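Local structure of periplasmic lipopolysaccharide transport protein LPTH (Pseudomonas aeruginosa, 4UU4) at residues Val82-Gly86 against Lys87-Tyr91; Ile138-Thr142 against Gln143-Val147. The protein binds lipopolysaccharide and is required for its transfer across the periplasm from the inner to the outer membrane, perhaps as part of a bridge between them. All coordinates share one frame; numbering follows the deposited sequence.

Contact 1 (Val82-Gly86 against Lys87-Tyr91)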
loop_
_atom_site.group_PDB
_atom_site.type_symbol
_atom_site.label_atom_id
_atom_site.label_comp_id
_atom_site.label_asym_id
_atom_site.label_seq_id
_atom_site.Cartn_x
_atom_site.Cartn_y
_atom_site.Cartn_z
ATOM N N VAL A 82 -3.423 1.111 7.290
ATOM C CA VAL A 82 -4.394 1.529 6.291
ATOM C C VAL A 82 -4.540 0.417 5.258
ATOM O O VAL A 82 -3.648 0.212 4.440
ATOM C CB VAL A 82 -3.920 2.809 5.572
ATOM C CG1 VAL A 82 -4.895 3.207 4.476
ATOM C CG2 VAL A 82 -3.729 3.938 6.573
ATOM N N THR A 83 -5.654 -0.304 5.290
ATOM C CA THR A 83 -5.860 -1.392 4.340
ATOM C C THR A 83 -6.766 -0.959 3.193
ATOM O O THR A 83 -7.902 -0.550 3.415
ATOM C CB THR A 83 -6.469 -2.632 5.013
ATOM O OG1 THR A 83 -5.666 -3.013 6.134
ATOM C CG2 THR A 83 -6.537 -3.788 4.033
ATOM N N SER A 84 -6.254 -1.057 1.968
ATOM C CA SER A 84 -7.023 -0.740 0.770
ATOM C C SER A 84 -7.321 -1.976 -0.079
ATOM O O SER A 84 -6.501 -2.898 -0.182
ATOM C CB SER A 84 -6.296 0.307 -0.077
ATOM O OG SER A 84 -7.053 0.649 -1.227
ATOM N N VAL A 85 -8.504 -1.971 -0.689
ATOM C CA VAL A 85 -8.941 -3.039 -1.583
ATOM C C VAL A 85 -9.559 -2.446 -2.849
ATOM O O VAL A 85 -10.462 -1.596 -2.777
ATOM C CB VAL A 85 -9.978 -3.958 -0.900
ATOM C CG1 VAL A 85 -10.715 -4.799 -1.933
ATOM C CG2 VAL A 85 -9.310 -4.835 0.157
ATOM N N GLY A 86 -9.059 -2.896 -3.999
ATOM C CA GLY A 86 -9.540 -2.454 -5.299
ATOM C C GLY A 86 -9.268 -3.480 -6.393
ATOM O O GLY A 86 -8.997 -4.645 -6.100
ATOM N N LYS A 87 -9.349 -3.052 -7.654
ATOM C CA LYS A 87 -9.030 -3.925 -8.787
ATOM C C LYS A 87 -8.066 -3.288 -9.795
ATOM O O LYS A 87 -8.468 -2.962 -10.912
ATOM C CB LYS A 87 -10.306 -4.330 -9.536
ATOM C CG LYS A 87 -11.578 -4.411 -8.701
ATOM C CD LYS A 87 -11.778 -5.790 -8.099
ATOM C CE LYS A 87 -13.190 -5.946 -7.561
ATOM N NZ LYS A 87 -13.444 -7.313 -7.034
ATOM N N PRO A 88 -6.784 -3.117 -9.420
ATOM C CA PRO A 88 -6.259 -3.379 -8.078
ATOM C C PRO A 88 -6.208 -2.109 -7.242
ATOM O O PRO A 88 -6.493 -1.011 -7.727
ATOM C CB PRO A 88 -4.834 -3.838 -8.376
ATOM C CG PRO A 88 -4.446 -2.995 -9.540
ATOM C CD PRO A 88 -5.694 -2.894 -10.386
ATOM N N ALA A 89 -5.841 -2.274 -5.981
ATOM C CA ALA A 89 -5.498 -1.158 -5.128
ATOM C C ALA A 89 -4.108 -0.664 -5.512
ATOM O O ALA A 89 -3.251 -1.442 -5.985
ATOM C CB ALA A 89 -5.535 -1.572 -3.680
ATOM N N TYR A 90 -3.888 0.628 -5.279
ATOM C CA TYR A 90 -2.706 1.326 -5.768
ATOM C C TYR A 90 -1.989 2.107 -4.667
ATOM O O TYR A 90 -2.615 2.809 -3.880
ATOM C CB TYR A 90 -3.121 2.266 -6.902
ATOM C CG TYR A 90 -2.033 3.168 -7.442
ATOM C CD1 TYR A 90 -0.966 2.651 -8.175
ATOM C CD2 TYR A 90 -2.091 4.539 -7.247
ATOM C CE1 TYR A 90 0.021 3.478 -8.682
ATOM C CE2 TYR A 90 -1.110 5.372 -7.749
ATOM C CZ TYR A 90 -0.057 4.840 -8.467
ATOM O OH TYR A 90 0.919 5.675 -8.964
ATOM N N TYR A 91 -0.669 1.970 -4.623
ATOM C CA TYR A 91 0.179 2.721 -3.705
ATOM C C TYR A 91 1.197 3.510 -4.523
ATOM O O TYR A 91 1.765 2.989 -5.472
ATOM C CB TYR A 91 0.898 1.761 -2.749
ATOM C CG TYR A 91 1.952 2.403 -1.865
ATOM C CD1 TYR A 91 1.614 2.957 -0.641
ATOM C CD2 TYR A 91 3.287 2.434 -2.246
ATOM C CE1 TYR A 91 2.564 3.538 0.174
ATOM C CE2 TYR A 91 4.249 3.014 -1.435
ATOM C CZ TYR A 91 3.879 3.567 -0.225
ATOM O OH TYR A 91 4.825 4.147 0.591
#
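A corner of the beta-jellyroll, where the chain leaves strand 81-85 in one sheet and enters strand 89-93 in the other, brings Ser84 and Ala89 together on the inner side of the bend. Here that inner side is lined by two small side chains, which lie close together where the chain passes from one sheet to the other. Ala89 CB points back at the incoming strand and stops 3.6 Å from Ser84 OG and 4.1 Å from Ser84 CB; it also lies 3.8 Å from Gly86 N, so the methyl fills the angle of the bend. The serine hydroxyl extends from CB anti to its own nitrogen (chi1 -178°), which turns OG toward the facing sheet, where it gives a hydrogen bond to Thr65 O of strand 62-66, the neighbour of 89-93. The turn itself is made by Gly86, Lys87 and Pro88. A cis peptide bond precedes the proline and doubles the backbone back, placing Pro88 CA 3.5 Å from Gly86 C. Lys87 leaves on the outer side; its chain bends at chi2 (-89°), which brings CD 3.6 Å from Gly86 O, and its amino end then runs outward. Beyond the bend, Ala89 also packs on Ile109, and Ser84 on Leu64 and Val69. No hydrogen bond joins 82-86 to 87-91. The corner is therefore shaped by backbone geometry and apolar filling, while the serine hydroxyl, a polar group on its buried side, is satisfied by a backbone carbonyl of the opposing sheet and so ties the two sheets together.

Contact 2 (Ile138-Thr142 against Gln143-Val147)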
loop_
_atom_site.group_PDB
_atom_site.type_symbol
_atom_site.label_atom_id
_atom_site.label_comp_id
_atom_site.label_asym_id
_atom_site.label_seq_id
_atom_site.Cartn_x
_atom_site.Cartn_y
_atom_site.Cartn_z
ATOM N N ILE A 138 4.287 -8.971 -1.946
ATOM C CA ILE A 138 5.441 -8.080 -1.900
ATOM C C ILE A 138 5.418 -7.165 -0.680
ATOM O O ILE A 138 4.494 -6.390 -0.497
ATOM C CB ILE A 138 5.540 -7.210 -3.166
ATOM C CG1 ILE A 138 5.797 -8.078 -4.396
ATOM C CG2 ILE A 138 6.649 -6.192 -3.019
ATOM C CD1 ILE A 138 5.975 -7.287 -5.668
ATOM N N VAL A 139 6.448 -7.259 0.151
ATOM C CA VAL A 139 6.550 -6.410 1.328
ATOM C C VAL A 139 7.534 -5.272 1.067
ATOM O O VAL A 139 8.630 -5.497 0.570
ATOM C CB VAL A 139 6.982 -7.221 2.558
ATOM C CG1 VAL A 139 6.892 -6.368 3.814
ATOM C CG2 VAL A 139 6.114 -8.457 2.690
ATOM N N TYR A 140 7.139 -4.049 1.404
ATOM C CA TYR A 140 7.946 -2.878 1.083
ATOM C C TYR A 140 8.224 -1.975 2.284
ATOM O O TYR A 140 7.331 -1.282 2.778
ATOM C CB TYR A 140 7.295 -2.081 -0.051
ATOM C CG TYR A 140 8.039 -0.822 -0.432
ATOM C CD1 TYR A 140 9.401 -0.845 -0.690
ATOM C CD2 TYR A 140 7.376 0.388 -0.548
ATOM C CE1 TYR A 140 10.081 0.303 -1.042
ATOM C CE2 TYR A 140 8.046 1.541 -0.900
ATOM C CZ TYR A 140 9.395 1.494 -1.144
ATOM O OH TYR A 140 10.062 2.647 -1.492
ATOM N N ASP A 141 9.469 -1.999 2.747
ATOM C CA ASP A 141 9.933 -1.063 3.759
ATOM C C ASP A 141 10.131 0.290 3.085
ATOM O O ASP A 141 10.924 0.412 2.161
ATOM C CB ASP A 141 11.244 -1.559 4.373
ATOM C CG ASP A 141 11.675 -0.748 5.584
ATOM O OD1 ASP A 141 11.695 0.499 5.507
ATOM O OD2 ASP A 141 11.999 -1.365 6.621
ATOM N N THR A 142 9.403 1.300 3.545
ATOM C CA THR A 142 9.487 2.629 2.948
ATOM C C THR A 142 10.676 3.422 3.487
ATOM O O THR A 142 11.061 4.443 2.915
ATOM C CB THR A 142 8.199 3.440 3.192
ATOM O OG1 THR A 142 8.008 3.625 4.600
ATOM C CG2 THR A 142 6.990 2.724 2.607
ATOM N N GLN A 143 11.252 2.950 4.590
ATOM C CA GLN A 143 12.386 3.626 5.210
ATOM C C GLN A 143 13.696 3.071 4.674
ATOM O O GLN A 143 14.486 3.794 4.074
ATOM C CB GLN A 143 12.347 3.482 6.733
ATOM C CG GLN A 143 13.334 4.386 7.462
ATOM C CD GLN A 143 13.886 3.755 8.728
ATOM O OE1 GLN A 143 13.701 2.563 8.967
ATOM N NE2 GLN A 143 14.569 4.555 9.543
ATOM N N ARG A 144 13.919 1.778 4.892
ATOM C CA ARG A 144 15.123 1.116 4.407
ATOM C C ARG A 144 15.069 0.965 2.889
ATOM O O ARG A 144 16.077 0.669 2.251
ATOM C CB ARG A 144 15.281 -0.256 5.066
ATOM C CG ARG A 144 15.159 -0.238 6.584
ATOM C CD ARG A 144 15.236 -1.643 7.172
ATOM N NE ARG A 144 16.557 -2.240 6.987
ATOM C CZ ARG A 144 16.882 -3.474 7.362
ATOM N NH1 ARG A 144 15.981 -4.252 7.948
ATOM N NH2 ARG A 144 18.110 -3.930 7.149
ATOM N N GLN A 145 13.885 1.186 2.322
ATOM C CA GLN A 145 13.643 0.995 0.891
ATOM C C GLN A 145 13.986 -0.427 0.439
ATOM O O GLN A 145 14.569 -0.634 -0.626
ATOM C CB GLN A 145 14.373 2.050 0.050
ATOM C CG GLN A 145 13.817 3.459 0.216
ATOM C CD GLN A 145 14.506 4.473 -0.676
ATOM O OE1 GLN A 145 14.796 4.200 -1.842
ATOM N NE2 GLN A 145 14.773 5.654 -0.129
ATOM N N ILE A 146 13.616 -1.401 1.266
ATOM C CA ILE A 146 13.842 -2.808 0.957
ATOM C C ILE A 146 12.574 -3.472 0.429
ATOM O O ILE A 146 11.515 -3.393 1.045
ATOM C CB ILE A 146 14.368 -3.588 2.187
ATOM C CG1 ILE A 146 15.680 -2.972 2.684
ATOM C CG2 ILE A 146 14.567 -5.061 1.845
ATOM C CD1 ILE A 146 16.364 -3.757 3.789
ATOM N N VAL A 147 12.685 -4.122 -0.723
ATOM C CA VAL A 147 11.542 -4.796 -1.320
ATOM C C VAL A 147 11.705 -6.316 -1.279
ATOM O O VAL A 147 12.612 -6.877 -1.892
ATOM C CB VAL A 147 11.306 -4.323 -2.764
ATOM C CG1 VAL A 147 9.917 -4.718 -3.226
ATOM C CG2 VAL A 147 11.491 -2.811 -2.858
#
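Asp141 OD1 is gripped by two backbone N-H groups of the following turn, an example of a carboxylate organising a hairpin loop. Gln143 N, two residues on, bonds to OD1 at 2.7 Å, closing an Asx turn, and meets it nearly along the C-O bond; Arg144 N, 2.6 Å from the same OD1, comes from well above the carboxylate plane (59°). The side chain reaches both because CG stands anti to its nitrogen (chi1 -171°), swung over the loop. Two donors on one oxygen limit the rotation of the carboxylate and would probably stabilise its negative charge. The arginine's aliphatic part passes the other oxygen, CD being 3.3 Å from Asp141 OD2, but its guanidinium stands almost perpendicular to the carboxylate and forms no salt bridge with it; Arg117 offers OD2 a weak, long ion pair. The loop closes where Asp141 N bonds to Ile146 O at 3.0 Å. Beyond it Tyr140 and Val147 form an antiparallel non-hydrogen-bonded pair, and Val147 sends one branch to each neighbour: CG2 is 3.6 Å from Tyr140 CD1, and CG1 equally close to Ile138 CG2. The hairpin thus joins 137-141 to 147-150, outermost in its sheet within this chain, while Tyr140 OH bonds to Gln93 NE2 of facing strand 89-93.

In the fold
Both contacts turn the chain at an end of strands in one sheet, that of 81-85 and 137-141, but with different outcomes. Contact 1 crosses to the second sheet and lies nearer the middle of the molecule; contact 2 stays within its sheet, as a hairpin whose tip, at Gln143 to Gln145, is exposed. Both are partly buried. In contact 1 small buried groups line the inside and exposed Lys87 and Pro88 the outside, with no hydrogen bond across; in contact 2 backbone N-H groups and a carboxylate hold the turn. Their centres are about 17 Å apart, yet Tyr91 meets the end of the hairpin strand and the start of its loop: its OH lies 3.3 Å from Thr142 CG2.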